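Local coordinates for protein IclR transcriptional regulator (Thermotoga maritima, PDB 1MKM) that probably binds DNA through a winged helix-turn-helix domain as a transcriptional regulator of the IclR family, and carries zinc in its C-terminal domain, at residues L103-F107 with E150-Y154; E49-V53 with G64-Y70; G196-V202 with V215-A221. One frame throughout, in Å; residues are numbered along the deposited sequence.

Interaction 1 (L103-F107 with E150-Y154)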
ATOM      1  N   LEU B 103     -24.091  -6.502  22.862  1.00 50.02           N
ATOM      2  CA  LEU B 103     -24.198  -7.212  24.148  1.00 52.00           C
ATOM      3  C   LEU B 103     -25.013  -6.377  25.113  1.00 42.94           C
ATOM      4  O   LEU B 103     -24.708  -5.210  25.315  1.00 47.41           O
ATOM      5  CB  LEU B 103     -22.805  -7.433  24.756  1.00 55.19           C
ATOM      6  CG  LEU B 103     -22.684  -8.083  26.140  1.00 60.10           C
ATOM      7  CD1 LEU B 103     -23.131  -9.541  26.083  1.00 58.14           C
ATOM      8  CD2 LEU B 103     -21.233  -8.001  26.602  1.00 61.99           C
ATOM      9  N   LYS B 104     -26.046  -6.978  25.696  1.00 55.15           N
ATOM     10  CA  LYS B 104     -26.924  -6.307  26.659  1.00 54.78           C
ATOM     11  C   LYS B 104     -26.196  -6.079  27.986  1.00 61.96           C
ATOM     12  O   LYS B 104     -25.805  -7.035  28.642  1.00 62.17           O
ATOM     13  CB  LYS B 104     -28.163  -7.172  26.894  1.00 50.67           C
ATOM     14  CG  LYS B 104     -28.951  -6.891  28.179  1.00 66.54           C
ATOM     15  CD  LYS B 104     -29.895  -5.707  28.045  1.00 69.52           C
ATOM     16  CE  LYS B 104     -31.023  -5.811  29.065  1.00 60.01           C
ATOM     17  NZ  LYS B 104     -30.510  -5.791  30.460  1.00 77.11           N
ATOM     18  N   ASP B 105     -26.009  -4.820  28.376  1.00 54.00           N
ATOM     19  CA  ASP B 105     -25.331  -4.515  29.641  1.00 64.67           C
ATOM     20  C   ASP B 105     -26.096  -3.437  30.409  1.00 61.04           C
ATOM     21  O   ASP B 105     -25.778  -2.244  30.326  1.00 52.49           O
ATOM     22  CB  ASP B 105     -23.899  -4.046  29.383  1.00 66.97           C
ATOM     23  CG  ASP B 105     -23.069  -4.003  30.648  1.00 71.12           C
ATOM     24  OD1 ASP B 105     -22.936  -5.059  31.302  1.00 77.21           O
ATOM     25  OD2 ASP B 105     -22.549  -2.921  30.985  1.00 76.76           O
ATOM     26  N   GLY B 106     -27.099  -3.878  31.162  1.00 67.15           N
ATOM     27  CA  GLY B 106     -27.929  -2.958  31.911  1.00 66.31           C
ATOM     28  C   GLY B 106     -28.950  -2.315  30.986  1.00 64.22           C
ATOM     29  O   GLY B 106     -29.711  -3.006  30.303  1.00 66.17           O
ATOM     30  N   PHE B 107     -28.945  -0.987  30.961  1.00 62.43           N
ATOM     31  CA  PHE B 107     -29.850  -0.188  30.144  1.00 62.73           C
ATOM     32  C   PHE B 107     -29.096   0.381  28.944  1.00 68.37           C
ATOM     33  O   PHE B 107     -29.510   1.374  28.327  1.00 65.44           O
ATOM     34  CB  PHE B 107     -30.437   0.950  30.987  1.00 75.37           C
ATOM     35  CG  PHE B 107     -31.418   0.494  32.039  1.00 77.14           C
ATOM     36  CD1 PHE B 107     -31.423  -0.826  32.490  1.00 73.97           C
ATOM     37  CD2 PHE B 107     -32.329   1.393  32.590  1.00 80.01           C
ATOM     38  CE1 PHE B 107     -32.318  -1.243  33.474  1.00 84.50           C
ATOM     39  CE2 PHE B 107     -33.227   0.985  33.577  1.00 84.26           C
ATOM     40  CZ  PHE B 107     -33.222  -0.335  34.017  1.00 78.70           C
ATOM     41  N   GLU B 150     -38.423  -5.149  34.888  1.00 97.37           N
ATOM     42  CA  GLU B 150     -37.175  -4.480  34.555  1.00 92.49           C
ATOM     43  C   GLU B 150     -37.489  -3.401  33.532  1.00 91.80           C
ATOM     44  O   GLU B 150     -37.014  -2.267  33.632  1.00 92.50           O
ATOM     45  CB  GLU B 150     -36.193  -5.481  33.955  1.00 82.39           C
ATOM     46  CG  GLU B 150     -34.778  -4.952  33.832  1.00 78.54           C
ATOM     47  CD  GLU B 150     -33.980  -5.667  32.757  1.00 73.88           C
ATOM     48  OE1 GLU B 150     -34.008  -6.917  32.716  1.00 68.13           O
ATOM     49  OE2 GLU B 150     -33.320  -4.977  31.955  1.00 62.46           O
ATOM     50  N   LEU B 151     -38.300  -3.777  32.547  1.00 92.58           N
ATOM     51  CA  LEU B 151     -38.716  -2.875  31.472  1.00 92.94           C
ATOM     52  C   LEU B 151     -39.258  -1.577  32.053  1.00 88.13           C
ATOM     53  O   LEU B 151     -38.682  -0.500  31.873  1.00 64.93           O
ATOM     54  CB  LEU B 151     -39.801  -3.546  30.619  1.00 97.58           C
ATOM     55  CG  LEU B 151     -40.438  -2.713  29.501  1.00103.01           C
ATOM     56  CD1 LEU B 151     -39.374  -2.313  28.486  1.00109.09           C
ATOM     57  CD2 LEU B 151     -41.542  -3.515  28.828  1.00 97.83           C
ATOM     58  N   LYS B 152     -40.377  -1.713  32.757  1.00 96.76           N
ATOM     59  CA  LYS B 152     -41.060  -0.598  33.394  1.00103.64           C
ATOM     60  C   LYS B 152     -40.081   0.401  34.003  1.00105.91           C
ATOM     61  O   LYS B 152     -40.277   1.620  33.904  1.00102.36           O
ATOM     62  CB  LYS B 152     -42.019  -1.140  34.463  1.00104.31           C
ATOM     63  CG  LYS B 152     -43.086  -2.073  33.884  1.00104.40           C
ATOM     64  CD  LYS B 152     -43.971  -2.699  34.954  1.00100.69           C
ATOM     65  CE  LYS B 152     -45.019  -3.614  34.323  1.00 91.70           C
ATOM     66  NZ  LYS B 152     -45.865  -4.281  35.347  1.00 79.85           N
ATOM     67  N   GLU B 153     -39.015  -0.112  34.615  1.00103.56           N
ATOM     68  CA  GLU B 153     -38.029   0.763  35.223  1.00 99.26           C
ATOM     69  C   GLU B 153     -37.214   1.506  34.177  1.00 99.54           C
ATOM     70  O   GLU B 153     -36.876   2.676  34.370  1.00 96.81           O
ATOM     71  CB  GLU B 153     -37.072  -0.014  36.119  1.00 99.50           C
ATOM     72  CG  GLU B 153     -36.148   0.921  36.880  1.00102.70           C
ATOM     73  CD  GLU B 153     -34.984   0.216  37.530  1.00103.64           C
ATOM     74  OE1 GLU B 153     -34.046  -0.181  36.805  1.00 97.27           O
ATOM     75  OE2 GLU B 153     -35.012   0.060  38.768  1.00104.57           O
ATOM     76  N   TYR B 154     -36.886   0.828  33.078  1.00 92.78           N
ATOM     77  CA  TYR B 154     -36.102   1.464  32.020  1.00 89.82           C
ATOM     78  C   TYR B 154     -36.788   2.743  31.561  1.00 88.33           C
ATOM     79  O   TYR B 154     -36.206   3.828  31.622  1.00 74.94           O
ATOM     80  CB  TYR B 154     -35.942   0.527  30.812  1.00 96.35           C
ATOM     81  CG  TYR B 154     -35.181   1.146  29.644  1.00 98.15           C
ATOM     82  CD1 TYR B 154     -33.789   1.103  29.590  1.00 97.97           C
ATOM     83  CD2 TYR B 154     -35.857   1.801  28.613  1.00 98.04           C
ATOM     84  CE1 TYR B 154     -33.085   1.697  28.536  1.00 93.77           C
ATOM     85  CE2 TYR B 154     -35.162   2.403  27.558  1.00102.47           C
ATOM     86  CZ  TYR B 154     -33.775   2.346  27.528  1.00 97.05           C
ATOM     87  OH  TYR B 154     -33.083   2.945  26.498  1.00 91.37           O
TER
HETATM   88  O   HOH W   1     -30.659   3.834  26.337  1.00 56.06           O
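Phe107 and Tyr154 bring their rings together at a slant, with Phe107 CD2 3.3 Å from Tyr154 CD1 and the planes inclined at 53°. With the centroids 5.2 Å apart, that inclination makes this an oblique aromatic pair. Tyr154 also uses its CB, which sits over one face of the Phe107 ring, 4.3 Å from the centroid, as a CH-pi contact. With CG anti to the backbone N (chi1 178°), the tyrosine ring runs past Phe107 in the opposite direction and presents its in-plane edge to Phe107 O. A water 2.6 Å from Tyr154 OH reaches that same Phe107 O, but weakly. Phe107 belongs to the turn joining the antiparallel strands 98-105 and 108-115 of the IclR C-terminal domain, of the GAF clan, and helix 148-157 packs against this hairpin end. Glu150 adds a charged contact: its OE2 forms a salt bridge with Lys104 NZ at 3.3 Å, a weak hydrogen bond. The lysine chain, bent at chi2 and chi4, turns back so that NZ meets Gly106 O at 2.9 Å, in the carbonyl plane and on a lone pair. Tyr210 OH is hydrogen-bonded to both Lys104 NZ and Glu150 OE1.

Interaction 2 (E49-V53 with G64-Y70)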
ATOM      1  N   GLU B  49       7.691   0.544  27.634  1.00 45.67           N
ATOM      2  CA  GLU B  49       8.120  -0.717  28.245  1.00 50.17           C
ATOM      3  C   GLU B  49       6.947  -1.690  28.429  1.00 56.63           C
ATOM      4  O   GLU B  49       7.122  -2.913  28.394  1.00 47.75           O
ATOM      5  CB  GLU B  49       8.787  -0.424  29.599  1.00 60.60           C
ATOM      6  CG  GLU B  49       8.379  -1.354  30.741  1.00 74.45           C
ATOM      7  CD  GLU B  49       9.386  -2.454  31.009  1.00 84.86           C
ATOM      8  OE1 GLU B  49      10.495  -2.136  31.493  1.00 95.46           O
ATOM      9  OE2 GLU B  49       9.073  -3.633  30.740  1.00 82.38           O
ATOM     10  N   LYS B  50       5.750  -1.144  28.617  1.00 58.97           N
ATOM     11  CA  LYS B  50       4.561  -1.969  28.808  1.00 59.23           C
ATOM     12  C   LYS B  50       3.932  -2.363  27.477  1.00 59.64           C
ATOM     13  O   LYS B  50       3.034  -3.206  27.443  1.00 64.98           O
ATOM     14  CB  LYS B  50       3.531  -1.228  29.669  1.00 54.87           C
ATOM     15  CG  LYS B  50       3.936  -1.040  31.128  1.00 68.66           C
ATOM     16  CD  LYS B  50       3.952  -2.363  31.860  1.00 69.68           C
ATOM     17  CE  LYS B  50       4.425  -2.215  33.296  1.00 59.18           C
ATOM     18  NZ  LYS B  50       4.617  -3.564  33.899  1.00 51.04           N
ATOM     19  N   GLY B  51       4.398  -1.741  26.393  1.00 53.50           N
ATOM     20  CA  GLY B  51       3.885  -2.052  25.071  1.00 48.31           C
ATOM     21  C   GLY B  51       2.669  -1.266  24.598  1.00 51.72           C
ATOM     22  O   GLY B  51       2.099  -1.587  23.555  1.00 48.85           O
ATOM     23  N   PHE B  52       2.267  -0.245  25.353  1.00 52.44           N
ATOM     24  CA  PHE B  52       1.120   0.582  24.985  1.00 49.38           C
ATOM     25  C   PHE B  52       1.475   1.504  23.851  1.00 49.17           C
ATOM     26  O   PHE B  52       0.612   1.975  23.110  1.00 45.49           O
ATOM     27  CB  PHE B  52       0.642   1.405  26.186  1.00 46.30           C
ATOM     28  CG  PHE B  52      -0.044   0.578  27.229  1.00 52.09           C
ATOM     29  CD1 PHE B  52       0.688  -0.043  28.242  1.00 44.53           C
ATOM     30  CD2 PHE B  52      -1.406   0.337  27.148  1.00 32.70           C
ATOM     31  CE1 PHE B  52       0.062  -0.904  29.158  1.00 40.14           C
ATOM     32  CE2 PHE B  52      -2.029  -0.518  28.055  1.00 37.27           C
ATOM     33  CZ  PHE B  52      -1.294  -1.141  29.060  1.00 38.68           C
ATOM     34  N   VAL B  53       2.766   1.762  23.723  1.00 49.93           N
ATOM     35  CA  VAL B  53       3.256   2.636  22.686  1.00 44.73           C
ATOM     36  C   VAL B  53       4.474   2.025  22.010  1.00 54.87           C
ATOM     37  O   VAL B  53       5.184   1.203  22.603  1.00 56.27           O
ATOM     38  CB  VAL B  53       3.604   4.006  23.281  1.00 47.63           C
ATOM     39  CG1 VAL B  53       4.319   4.843  22.282  1.00 49.66           C
ATOM     40  CG2 VAL B  53       2.327   4.695  23.717  1.00 57.36           C
ATOM     41  N   GLY B  64       1.129   1.012  20.542  1.00 50.20           N
ATOM     42  CA  GLY B  64       1.624  -0.349  20.565  1.00 40.33           C
ATOM     43  C   GLY B  64       0.537  -1.387  20.369  1.00 47.37           C
ATOM     44  O   GLY B  64      -0.614  -1.064  20.073  1.00 50.11           O
ATOM     45  N   TYR B  65       0.912  -2.643  20.561  1.00 42.62           N
ATOM     46  CA  TYR B  65       0.015  -3.772  20.381  1.00 46.34           C
ATOM     47  C   TYR B  65      -0.742  -4.150  21.642  1.00 46.52           C
ATOM     48  O   TYR B  65      -1.773  -4.807  21.567  1.00 55.79           O
ATOM     49  CB  TYR B  65       0.830  -4.984  19.941  1.00 46.21           C
ATOM     50  CG  TYR B  65       1.466  -5.686  21.119  1.00 52.74           C
ATOM     51  CD1 TYR B  65       0.797  -6.719  21.782  1.00 46.66           C
ATOM     52  CD2 TYR B  65       2.684  -5.249  21.642  1.00 53.15           C
ATOM     53  CE1 TYR B  65       1.313  -7.292  22.931  1.00 49.02           C
ATOM     54  CE2 TYR B  65       3.213  -5.819  22.806  1.00 46.47           C
ATOM     55  CZ  TYR B  65       2.518  -6.836  23.440  1.00 53.81           C
ATOM     56  OH  TYR B  65       3.014  -7.401  24.594  1.00 65.25           O
ATOM     57  N   LYS B  66      -0.209  -3.781  22.804  1.00 48.41           N
ATOM     58  CA  LYS B  66      -0.837  -4.140  24.074  1.00 45.24           C
ATOM     59  C   LYS B  66      -2.349  -3.946  24.083  1.00 35.80           C
ATOM     60  O   LYS B  66      -3.102  -4.887  24.325  1.00 47.89           O
ATOM     61  CB  LYS B  66      -0.202  -3.346  25.220  1.00 50.05           C
ATOM     62  CG  LYS B  66      -0.708  -3.723  26.575  1.00 38.79           C
ATOM     63  CD  LYS B  66      -0.537  -5.212  26.821  1.00 54.59           C
ATOM     64  CE  LYS B  66       0.924  -5.649  26.790  1.00 49.37           C
ATOM     65  NZ  LYS B  66       1.044  -7.111  27.082  1.00 48.32           N
ATOM     66  N   LEU B  67      -2.785  -2.723  23.822  1.00 39.93           N
ATOM     67  CA  LEU B  67      -4.204  -2.389  23.798  1.00 34.23           C
ATOM     68  C   LEU B  67      -4.987  -3.371  22.903  1.00 38.43           C
ATOM     69  O   LEU B  67      -6.085  -3.818  23.261  1.00 35.89           O
ATOM     70  CB  LEU B  67      -4.342  -0.941  23.333  1.00 40.81           C
ATOM     71  CG  LEU B  67      -4.853   0.108  24.340  1.00 49.88           C
ATOM     72  CD1 LEU B  67      -4.392  -0.186  25.731  1.00 54.90           C
ATOM     73  CD2 LEU B  67      -4.412   1.482  23.905  1.00 44.19           C
ATOM     74  N   ILE B  68      -4.399  -3.726  21.757  1.00 46.05           N
ATOM     75  CA  ILE B  68      -5.016  -4.685  20.846  1.00 44.44           C
ATOM     76  C   ILE B  68      -5.191  -6.007  21.589  1.00 47.82           C
ATOM     77  O   ILE B  68      -6.265  -6.614  21.572  1.00 52.90           O
ATOM     78  CB  ILE B  68      -4.152  -4.919  19.592  1.00 35.44           C
ATOM     79  CG1 ILE B  68      -4.000  -3.606  18.813  1.00 43.49           C
ATOM     80  CG2 ILE B  68      -4.808  -5.953  18.720  1.00 32.03           C
ATOM     81  CD1 ILE B  68      -2.933  -3.609  17.713  1.00 36.44           C
ATOM     82  N   GLU B  69      -4.133  -6.447  22.258  1.00 37.71           N
ATOM     83  CA  GLU B  69      -4.206  -7.675  23.035  1.00 38.45           C
ATOM     84  C   GLU B  69      -5.273  -7.570  24.143  1.00 40.23           C
ATOM     85  O   GLU B  69      -6.005  -8.529  24.415  1.00 40.81           O
ATOM     86  CB  GLU B  69      -2.848  -7.962  23.686  1.00 35.44           C
ATOM     87  CG  GLU B  69      -2.837  -9.230  24.521  1.00 47.69           C
ATOM     88  CD  GLU B  69      -1.588  -9.383  25.384  1.00 45.43           C
ATOM     89  OE1 GLU B  69      -0.675  -8.529  25.308  1.00 54.76           O
ATOM     90  OE2 GLU B  69      -1.531 -10.368  26.146  1.00 47.63           O
ATOM     91  N   TYR B  70      -5.358  -6.410  24.793  1.00 41.43           N
ATOM     92  CA  TYR B  70      -6.320  -6.228  25.884  1.00 36.34           C
ATOM     93  C   TYR B  70      -7.759  -6.342  25.398  1.00 35.75           C
ATOM     94  O   TYR B  70      -8.592  -6.987  26.035  1.00 39.90           O
ATOM     95  CB  TYR B  70      -6.099  -4.877  26.577  1.00 25.92           C
ATOM     96  CG  TYR B  70      -4.993  -4.896  27.607  1.00 38.11           C
ATOM     97  CD1 TYR B  70      -4.257  -6.061  27.850  1.00 37.04           C
ATOM     98  CD2 TYR B  70      -4.676  -3.744  28.351  1.00 42.25           C
ATOM     99  CE1 TYR B  70      -3.241  -6.080  28.800  1.00 40.16           C
ATOM    100  CE2 TYR B  70      -3.661  -3.751  29.296  1.00 33.45           C
ATOM    101  CZ  TYR B  70      -2.950  -4.918  29.516  1.00 44.46           C
ATOM    102  OH  TYR B  70      -1.952  -4.944  30.444  1.00 37.90           O
TER
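Lys66 meets Gly51 with CB, the Phe52 ring with CG and Lys50 O with CE. Its CB rests 3.3 Å from Gly51 O. CG, anti to the backbone N (chi1 -176°), comes over a face of the Phe52 ring, 3.8 Å from the centroid and 17° off the normal, a CH-pi contact. Bends at chi2 and chi3 then turn the chain: CD passes Lys50 O more loosely, and CE approaches that oxygen to 3.3 Å. NZ, at the tip, leaves the contact and forms a salt bridge with Glu69 OE1 at 2.8 Å, on the syn side of the carboxylate. Round the same Phe52 ring, Leu67 CD1 meets the edge, 3.3 Å from Phe52 CE2, while Tyr70 CE2 comes to 3.5 Å from Phe52 CZ, its ring plane inclined at 71° in an oblique pair. Replacing Phe52 by an alanine is likely to open a gap between Lys66, Leu67 and Tyr70 and leave Lys66 CG without the aromatic face it rests on. The backbones are joined as well. Lys66 N donates to Gly51 O at 3.3 Å and Gly64 N to Phe52 O at 2.8 Å, both donors standing above the carbonyl planes. Gly51, at positive phi, closes helix 37-50 in a Schellman motif, and a CB on Gly64 would clash with Gly51 O. Phe11 of the second subunit meets the Phe52 ring, and Asp15 of that subunit is hydrogen-bonded to Tyr70 OH. In the winged helix-turn-helix fold the contact lies where helix 37-50 passes into the wing, strands 53-55 and 61-63, and the chain returns into helix 66-75; helix 6-19 packs beside it through Leu14, Ile17 and Val18.

Interaction 3 (G196-V202 with V215-A221)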
ATOM      1  N   GLY B 196     -30.249   8.485   7.589  1.00 68.80           N
ATOM      2  CA  GLY B 196     -29.610   7.925   6.417  1.00 66.07           C
ATOM      3  C   GLY B 196     -29.484   6.423   6.575  1.00 64.93           C
ATOM      4  O   GLY B 196     -29.395   5.699   5.579  1.00 67.39           O
ATOM      5  N   ILE B 197     -29.504   5.963   7.829  1.00 59.42           N
ATOM      6  CA  ILE B 197     -29.375   4.544   8.174  1.00 53.21           C
ATOM      7  C   ILE B 197     -30.646   3.919   8.773  1.00 61.06           C
ATOM      8  O   ILE B 197     -31.301   4.515   9.630  1.00 65.40           O
ATOM      9  CB  ILE B 197     -28.203   4.319   9.210  1.00 45.67           C
ATOM     10  CG1 ILE B 197     -26.863   4.032   8.506  1.00 52.80           C
ATOM     11  CG2 ILE B 197     -28.513   3.135  10.096  1.00 41.85           C
ATOM     12  CD1 ILE B 197     -26.397   5.083   7.573  1.00 58.90           C
ATOM     13  N   MET B 198     -30.975   2.706   8.329  1.00 50.16           N
ATOM     14  CA  MET B 198     -32.117   1.958   8.853  1.00 50.05           C
ATOM     15  C   MET B 198     -31.579   0.580   9.220  1.00 44.58           C
ATOM     16  O   MET B 198     -30.567   0.156   8.678  1.00 49.89           O
ATOM     17  CB  MET B 198     -33.225   1.824   7.803  1.00 57.35           C
ATOM     18  CG  MET B 198     -34.008   3.103   7.566  1.00 59.36           C
ATOM     19  SD  MET B 198     -35.201   2.967   6.221  1.00 65.80           S
ATOM     20  CE  MET B 198     -36.153   1.549   6.753  1.00 47.94           C
ATOM     21  N   CYS B 199     -32.247  -0.122  10.127  1.00 54.40           N
ATOM     22  CA  CYS B 199     -31.775  -1.439  10.543  1.00 52.17           C
ATOM     23  C   CYS B 199     -32.928  -2.399  10.802  1.00 59.56           C
ATOM     24  O   CYS B 199     -34.085  -2.000  10.843  1.00 61.59           O
ATOM     25  CB  CYS B 199     -30.959  -1.314  11.835  1.00 50.08           C
ATOM     26  SG  CYS B 199     -29.841   0.109  11.904  1.00 58.22           S
ATOM     27  N   VAL B 200     -32.596  -3.671  10.972  1.00 56.25           N
ATOM     28  CA  VAL B 200     -33.576  -4.689  11.295  1.00 57.99           C
ATOM     29  C   VAL B 200     -32.889  -5.540  12.356  1.00 55.21           C
ATOM     30  O   VAL B 200     -31.745  -5.950  12.172  1.00 51.10           O
ATOM     31  CB  VAL B 200     -33.942  -5.566  10.071  1.00 53.43           C
ATOM     32  CG1 VAL B 200     -34.762  -6.756  10.524  1.00 44.80           C
ATOM     33  CG2 VAL B 200     -34.736  -4.751   9.064  1.00 45.97           C
ATOM     34  N   GLY B 201     -33.570  -5.791  13.470  1.00 62.54           N
ATOM     35  CA  GLY B 201     -32.952  -6.564  14.526  1.00 56.01           C
ATOM     36  C   GLY B 201     -33.825  -7.611  15.183  1.00 73.65           C
ATOM     37  O   GLY B 201     -35.050  -7.496  15.205  1.00 68.69           O
ATOM     38  N   VAL B 202     -33.163  -8.626  15.735  1.00 80.09           N
ATOM     39  CA  VAL B 202     -33.799  -9.749  16.419  1.00 82.40           C
ATOM     40  C   VAL B 202     -32.975 -10.045  17.681  1.00 85.01           C
ATOM     41  O   VAL B 202     -31.760  -9.839  17.690  1.00 88.92           O
ATOM     42  CB  VAL B 202     -33.802 -10.999  15.508  1.00 78.04           C
ATOM     43  CG1 VAL B 202     -34.441 -12.175  16.215  1.00 87.32           C
ATOM     44  CG2 VAL B 202     -34.531 -10.696  14.220  1.00 79.63           C
ATOM     45  N   VAL B 215     -28.753  -8.776  17.474  1.00 55.72           N
ATOM     46  CA  VAL B 215     -28.115  -8.944  16.178  1.00 52.97           C
ATOM     47  C   VAL B 215     -28.941  -8.104  15.223  1.00 52.43           C
ATOM     48  O   VAL B 215     -30.172  -8.084  15.316  1.00 50.44           O
ATOM     49  CB  VAL B 215     -28.164 -10.410  15.714  1.00 58.49           C
ATOM     50  CG1 VAL B 215     -27.420 -11.278  16.687  1.00 64.63           C
ATOM     51  CG2 VAL B 215     -29.605 -10.884  15.624  1.00 62.83           C
ATOM     52  N   SER B 216     -28.289  -7.386  14.323  1.00 43.01           N
ATOM     53  CA  SER B 216     -29.044  -6.586  13.382  1.00 50.28           C
ATOM     54  C   SER B 216     -28.312  -6.373  12.070  1.00 54.16           C
ATOM     55  O   SER B 216     -27.093  -6.560  11.981  1.00 51.51           O
ATOM     56  CB  SER B 216     -29.425  -5.236  14.007  1.00 53.07           C
ATOM     57  OG  SER B 216     -28.297  -4.461  14.341  1.00 47.98           O
ATOM     58  N   ILE B 217     -29.071  -6.012  11.041  1.00 43.73           N
ATOM     59  CA  ILE B 217     -28.500  -5.744   9.729  1.00 45.51           C
ATOM     60  C   ILE B 217     -28.583  -4.242   9.587  1.00 50.01           C
ATOM     61  O   ILE B 217     -29.606  -3.648   9.916  1.00 54.93           O
ATOM     62  CB  ILE B 217     -29.305  -6.425   8.606  1.00 46.47           C
ATOM     63  CG1 ILE B 217     -29.005  -7.932   8.596  1.00 46.29           C
ATOM     64  CG2 ILE B 217     -29.002  -5.769   7.284  1.00 33.54           C
ATOM     65  CD1 ILE B 217     -29.860  -8.734   7.613  1.00 58.00           C
ATOM     66  N   SER B 218     -27.520  -3.623   9.090  1.00 47.57           N
ATOM     67  CA  SER B 218     -27.521  -2.180   8.969  1.00 40.42           C
ATOM     68  C   SER B 218     -27.091  -1.696   7.603  1.00 43.63           C
ATOM     69  O   SER B 218     -26.187  -2.249   6.999  1.00 51.54           O
ATOM     70  CB  SER B 218     -26.613  -1.589  10.054  1.00 35.48           C
ATOM     71  OG  SER B 218     -26.874  -2.226  11.302  1.00 38.15           O
ATOM     72  N   GLY B 219     -27.745  -0.652   7.116  1.00 43.23           N
ATOM     73  CA  GLY B 219     -27.381  -0.116   5.824  1.00 52.72           C
ATOM     74  C   GLY B 219     -28.093   1.186   5.532  1.00 52.85           C
ATOM     75  O   GLY B 219     -28.815   1.709   6.382  1.00 57.01           O
ATOM     76  N   VAL B 220     -27.891   1.716   4.337  1.00 47.96           N
ATOM     77  CA  VAL B 220     -28.550   2.954   3.980  1.00 62.69           C
ATOM     78  C   VAL B 220     -30.052   2.718   3.849  1.00 60.76           C
ATOM     79  O   VAL B 220     -30.497   1.636   3.448  1.00 64.88           O
ATOM     80  CB  VAL B 220     -28.008   3.530   2.663  1.00 64.77           C
ATOM     81  CG1 VAL B 220     -28.689   4.857   2.368  1.00 70.48           C
ATOM     82  CG2 VAL B 220     -26.507   3.728   2.770  1.00 59.12           C
ATOM     83  N   ALA B 221     -30.816   3.748   4.198  1.00 61.20           N
ATOM     84  CA  ALA B 221     -32.268   3.716   4.175  1.00 56.53           C
ATOM     85  C   ALA B 221     -32.865   3.186   2.880  1.00 58.08           C
ATOM     86  O   ALA B 221     -33.778   2.348   2.906  1.00 56.70           O
ATOM     87  CB  ALA B 221     -32.802   5.109   4.463  1.00 59.68           C
TER
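The beta hairpin of strands 197-205 and 211-220, part of the antiparallel sheet of the C-terminal domain, carries Cys199, a zinc-binding residue. The strand axes approach to 4.6 Å at 165°, close to antiparallel. Met198 with Gly219, Val200 with Ile217 and Val202 with Val215 are the hydrogen-bonded pairs. Met198 N reaches Gly219 O at 3.1 Å, a bond lying nearly along the C=O axis; at the other end Val202 N meets Val215 O at 3.1 Å and Val215 N returns to Val202 O at 3.2 Å. Beyond the last strand pair, Ala221 N donates to Gly196 O at 2.8 Å, from above the carbonyl plane. Between the hydrogen-bonded pairs Met198-Gly219 and Val200-Ile217, Cys199 and Ser218 form a non-hydrogen-bonded pair whose side chains share one face of the sheet: Cys199 SG, set beside its own backbone N (chi1 -41°), stands 3.8 Å from Ser218 OG. A bound zinc ion lies about 3 Å from the Cys199 side chain. Asp189, also a zinc-binding residue, comes from the neighbouring strand 187-190, which is also hydrogen-bonded to the Cys199 backbone. The other face holds Met198, Val200, Val202, Val215 and Ile217. There Met198 SD, at the end of a chain bent at chi3, packs 3.7 Å from Ala221 CB, while helix 226-246 lies against Val200, Val202 and Ile217. One face thus carries polar, metal-binding groups and the other takes a helix, an arrangement consistent with the GAF-like sheet of the IclR C-terminal domain.

How the interactions relate
Along the chain interaction 2 closes first, then interaction 1, then interaction 3. Interactions 1 and 3 share the C-terminal domain and its antiparallel sheet, where strands 98-105 and 211-220 are neighbours; their centres are 21 Å apart, with nearest atoms about 7 Å apart. Interaction 1 joins a hairpin end to helix 148-157 at the surface, whereas interaction 3 is buried beside the zinc. Interaction 2 is remote, its centre 33 Å from that of interaction 1 and 34 Å from that of interaction 3. It joins helix 37-50 of the winged helix-turn-helix domain to helix 66-75. Interactions 1 and 2 touch the second subunit, interaction 3 the third: both domains join the assembly.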